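Local coordinates for putative cell adhesion protein (Bacteroides thetaiotaomicron, PDB 4DGU) that is probably a fimbrillin-like subunit of a pilus that serves cell adhesion in a human gut bacterium, at residues Ala196-Ile200 with Gln210-Ala214. Residues are numbered along the deposited sequence; the frame is centred on the assembly and turned at random.
With ZN (zinc ion), chain F.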
# COMPACT_ATOMS: atom_id res chain seq x y z
N ALA A 196 6.18 -10.44 3.35
CA ALA A 196 5.73 -9.82 4.60
C ALA A 196 5.92 -10.81 5.74
O ALA A 196 5.61 -12.00 5.59
CB ALA A 196 4.28 -9.40 4.50
N GLY A 197 6.56 -10.33 6.81
CA GLY A 197 6.86 -11.16 7.97
C GLY A 197 8.02 -12.13 7.79
O GLY A 197 8.24 -12.99 8.66
N GLU A 198 8.76 -12.04 6.68
CA GLU A 198 9.90 -12.93 6.42
C GLU A 198 11.03 -12.46 7.32
O GLU A 198 11.40 -11.28 7.29
CB GLU A 198 10.28 -12.94 4.91
CG GLU A 198 11.05 -14.16 4.41
CD GLU A 198 11.34 -14.26 2.91
OE1 GLU A 198 10.82 -13.43 2.12
OE2 GLU A 198 12.08 -15.19 2.52
N GLU A 199 11.52 -13.37 8.19
CA GLU A 199 12.56 -13.09 9.18
C GLU A 199 13.93 -13.16 8.55
O GLU A 199 14.72 -14.03 8.89
CB GLU A 199 12.44 -14.05 10.36
CG GLU A 199 11.02 -14.16 10.90
CD GLU A 199 10.84 -15.15 12.02
OE1 GLU A 199 11.85 -15.61 12.59
OE2 GLU A 199 9.67 -15.50 12.32
N ILE A 200 14.21 -12.22 7.65
CA ILE A 200 15.45 -12.18 6.88
C ILE A 200 16.61 -11.53 7.64
O ILE A 200 17.76 -11.88 7.38
CB ILE A 200 15.25 -11.54 5.48
CG1 ILE A 200 14.73 -10.11 5.55
CG2 ILE A 200 14.34 -12.39 4.60
CD1 ILE A 200 15.27 -9.21 4.41
N GLN A 210 18.77 -10.23 17.80
CA GLN A 210 17.36 -9.87 17.67
C GLN A 210 16.99 -10.00 16.21
O GLN A 210 17.85 -9.89 15.34
CB GLN A 210 17.08 -8.47 18.20
CG GLN A 210 17.14 -8.39 19.71
CD GLN A 210 16.03 -7.55 20.25
OE1 GLN A 210 14.95 -8.05 20.58
NE2 GLN A 210 16.28 -6.24 20.31
N LYS A 211 15.72 -10.30 15.95
CA LYS A 211 15.23 -10.44 14.58
C LYS A 211 14.76 -9.10 14.03
O LYS A 211 14.29 -8.23 14.78
CB LYS A 211 14.10 -11.49 14.52
CG LYS A 211 14.58 -12.91 14.85
CD LYS A 211 13.42 -13.85 15.06
CE LYS A 211 13.85 -15.29 15.11
NZ LYS A 211 12.68 -16.20 15.24
N ILE A 212 14.93 -8.92 12.73
CA ILE A 212 14.51 -7.76 11.94
C ILE A 212 13.74 -8.36 10.74
O ILE A 212 14.33 -9.11 9.97
CB ILE A 212 15.70 -6.83 11.51
CG1 ILE A 212 16.62 -6.43 12.68
CG2 ILE A 212 15.20 -5.61 10.78
CD1 ILE A 212 18.06 -5.95 12.18
N SER A 213 12.45 -8.11 10.62
CA SER A 213 11.69 -8.72 9.53
C SER A 213 11.00 -7.67 8.69
O SER A 213 10.82 -6.52 9.11
CB SER A 213 10.66 -9.70 10.07
OG SER A 213 11.27 -10.62 10.97
N ALA A 214 10.58 -8.09 7.48
CA ALA A 214 9.85 -7.21 6.59
C ALA A 214 8.43 -7.09 7.08
O ALA A 214 7.85 -8.08 7.54
CB ALA A 214 9.90 -7.74 5.16
ZN ZN F . 9.28 -15.75 14.45
O HOH W 1 10.28 -14.43 16.03
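Gly-197 and Ala-214 pair through their backbones where the loop 196-200 runs beside the strand segment 210-214: Gly-197 N gives a hydrogen bond to Ala-214 O (2.7 Å), and Ala-214 N returns a weak one to Glu-198 O (3.3 Å). Gly-197 has a positive phi (76°), which glycine tolerates readily, and Glu-199 is the centre of an inverse gamma turn that leads the chain into strand 201-204. Ser-213 is small enough for the loop to come close: its OG lies 3.3 Å from Glu-199 CA and hydrogen-bonds to Lys-233 O of the second subunit, where residues 212-214 pair in parallel with a strand and continue the sheet. The side chain of Glu-199 divides its two oxygens. OE2 binds zinc at 2.2 Å and accepts from Lys-233 NZ of the second subunit; OE1 forms a salt bridge with Lys-211 NZ (2.8 Å) on its syn side, 28° out of the carboxylate plane. Lys-211, long and extended, also donates to the zinc-bound water. With an alanine here, OE1 would probably lose its cationic mate and that water its donor. Through these two contacts the lysine is second-shell, likely to steady one ligand of a zinc ion that, with Glu-137 of the second subunit, joins two subunits.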